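Local coordinates for delta-aminolevulinic acid dehydratase (Toxoplasma gondii ME49, PDB 3OBK) that condenses two molecules of 5-aminolevulinic acid into the pyrrole porphobilinogen, an early step of tetrapyrrole biosynthesis, and assembles as an octamer, at the interface of chains A and B. Residues are numbered along the deposited sequence; one frame, centred on the assembly and turned at random. Chains: chain A/B, Delta-aminolevulinic acid dehydratase.

The interface of chains A and B. Residues chain A 185, 187, 241, 248, 251-252; chain B 23-24, 27.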
loop_
_atom_site.group_PDB
_atom_site.type_symbol
_atom_site.label_atom_id
_atom_site.label_comp_id
_atom_site.label_asym_id
_atom_site.label_seq_id
_atom_site.Cartn_x
_atom_site.Cartn_y
_atom_site.Cartn_z
ATOM N N MET A 185 -4.830 3.564 -31.638
ATOM C CA MET A 185 -3.945 4.303 -30.743
ATOM C C MET A 185 -3.918 5.822 -30.987
ATOM O O MET A 185 -2.936 6.519 -30.662
ATOM C CB MET A 185 -2.556 3.677 -30.724
ATOM C CG MET A 185 -2.512 2.306 -30.054
ATOM S SD MET A 185 -2.898 2.290 -28.278
ATOM C CE MET A 185 -1.372 2.892 -27.592
ATOM N N ASP A 187 -5.175 9.435 -29.788
ATOM C CA ASP A 187 -5.512 9.950 -28.498
ATOM C C ASP A 187 -6.981 10.277 -28.433
ATOM O O ASP A 187 -7.525 10.882 -29.337
ATOM C CB ASP A 187 -4.689 11.192 -28.209
ATOM C CG ASP A 187 -3.283 10.855 -27.839
ATOM O OD1 ASP A 187 -3.082 9.750 -27.301
ATOM O OD2 ASP A 187 -2.373 11.667 -28.112
ATOM N N MET A 241 2.942 2.205 -29.001
ATOM C CA MET A 241 3.841 2.465 -27.872
ATOM C C MET A 241 5.233 1.856 -28.008
ATOM O O MET A 241 5.430 0.797 -28.600
ATOM C CB MET A 241 3.207 1.917 -26.586
ATOM C CG MET A 241 2.002 2.722 -26.124
ATOM S SD MET A 241 1.168 2.089 -24.658
ATOM C CE MET A 241 2.608 1.753 -23.654
ATOM N N GLU A 248 4.061 4.174 -18.919
ATOM C CA GLU A 248 3.161 4.703 -19.932
ATOM C C GLU A 248 1.888 3.852 -20.069
ATOM O O GLU A 248 0.819 4.383 -20.336
ATOM C CB GLU A 248 3.896 4.798 -21.278
ATOM C CG GLU A 248 3.200 5.591 -22.327
ATOM C CD GLU A 248 3.963 5.609 -23.665
ATOM O OE1 GLU A 248 5.033 4.941 -23.807
ATOM O OE2 GLU A 248 3.461 6.310 -24.584
ATOM N N ARG A 251 -0.752 5.177 -17.803
ATOM C CA ARG A 251 -1.324 6.392 -18.309
ATOM C C ARG A 251 -2.445 6.027 -19.312
ATOM O O ARG A 251 -3.557 6.516 -19.221
ATOM C CB ARG A 251 -0.231 7.225 -18.964
ATOM C CG ARG A 251 -0.520 8.679 -19.020
ATOM C CD ARG A 251 0.523 9.454 -19.836
ATOM N NE ARG A 251 -0.057 10.730 -20.233
ATOM C CZ ARG A 251 0.489 11.596 -21.075
ATOM N NH1 ARG A 251 1.665 11.341 -21.607
ATOM N NH2 ARG A 251 -0.147 12.740 -21.360
ATOM N N GLU A 252 -2.164 5.112 -20.229
ATOM C CA GLU A 252 -3.161 4.774 -21.239
ATOM C C GLU A 252 -4.361 4.054 -20.627
ATOM O O GLU A 252 -5.521 4.367 -20.952
ATOM C CB GLU A 252 -2.526 3.963 -22.368
ATOM C CG GLU A 252 -1.522 4.802 -23.243
ATOM C CD GLU A 252 -2.207 5.594 -24.365
ATOM O OE1 GLU A 252 -3.400 5.351 -24.652
ATOM O OE2 GLU A 252 -1.554 6.458 -24.991
ATOM N N PRO B 23 -1.013 11.534 -25.077
ATOM C CA PRO B 23 0.162 10.695 -24.934
ATOM C C PRO B 23 0.979 10.574 -26.216
ATOM O O PRO B 23 2.175 10.334 -26.160
ATOM C CB PRO B 23 -0.438 9.345 -24.556
ATOM C CG PRO B 23 -1.681 9.672 -23.870
ATOM C CD PRO B 23 -2.208 10.895 -24.498
ATOM N N ARG B 24 0.348 10.736 -27.364
ATOM C CA ARG B 24 1.080 10.726 -28.626
ATOM C C ARG B 24 2.187 11.750 -28.707
ATOM O O ARG B 24 3.158 11.550 -29.455
ATOM C CB ARG B 24 0.124 10.875 -29.822
ATOM C CG ARG B 24 -0.648 9.589 -30.108
ATOM C CD ARG B 24 -1.414 9.649 -31.432
ATOM N NE ARG B 24 -0.500 9.793 -32.553
ATOM C CZ ARG B 24 -0.824 10.261 -33.744
ATOM N NH1 ARG B 24 -2.069 10.617 -34.025
ATOM N NH2 ARG B 24 0.119 10.359 -34.671
ATOM N N ARG B 27 5.550 10.518 -28.266
ATOM C CA ARG B 27 5.976 9.546 -29.310
ATOM C C ARG B 27 6.323 10.203 -30.630
ATOM O O ARG B 27 6.600 9.543 -31.604
ATOM C CB ARG B 27 4.865 8.534 -29.565
ATOM C CG ARG B 27 4.513 7.780 -28.328
ATOM C CD ARG B 27 3.393 6.814 -28.555
ATOM N NE ARG B 27 2.782 6.564 -27.269
ATOM C CZ ARG B 27 1.482 6.440 -27.055
ATOM N NH1 ARG B 27 0.603 6.507 -28.054
ATOM N NH2 ARG B 27 1.061 6.262 -25.816
HETATM O O HOH W 1 2.812 8.727 -23.943
#
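B:Arg27 reaches across the two-fold dimer interface to A:Glu248 and A:Glu252, two carboxylates one turn apart on helix 247-258. It belongs to the short 3-10 helix 23-27 of the N-terminal arm, which lies against the partner's catalytic domain within the octamer. With CG beside its own backbone N (chi1 -59°) and the chain extended from there to NE, the guanidinium arrives edge-on between the two acids. NE and NH2 both close on one oxygen of A:Glu248, side-on: B:Arg27 NE lies 2.8 Å from A:Glu248 OE2, on its syn side but tilted out of the carboxylate plane, whereas NH2 meets the same atom from above that plane. B:Arg27 NH2 also meets A:Glu252 OE2 at 2.7 Å, the straightest of the arginine's bonds here (162° at H), on the anti side and well out of the carboxylate plane. These salt bridges hold the guanidinium against rotation, and the shared guanidinium would probably help keep both neighbouring carboxylates ionised. Its faces are sandwiched: A:Met241 CG sits 3.6 Å above one, toward the rim, and the carbonyl O of B:Pro23 lies above the other, likewise toward the rim.

B:Pro23, the other heavily buried residue, wedges its ring between A:Asp187, A:Arg251 and A:Glu252. B:Pro23 CG lies 4.0 Å above the centre of the A:Arg251 guanidinium, while its CD packs against the carboxylate carbon CG of A:Asp187 at 3.5 Å. The same aspartate caps the start of the 3-10 helix, its OD2 accepting the backbone N of B:Arg24 through the syn lone pair at 3.0 Å. A water joins the two halves of the patch, bound to A:Glu248 OE2 and, at 2.8 Å, to the carbonyl O of B:Pro23.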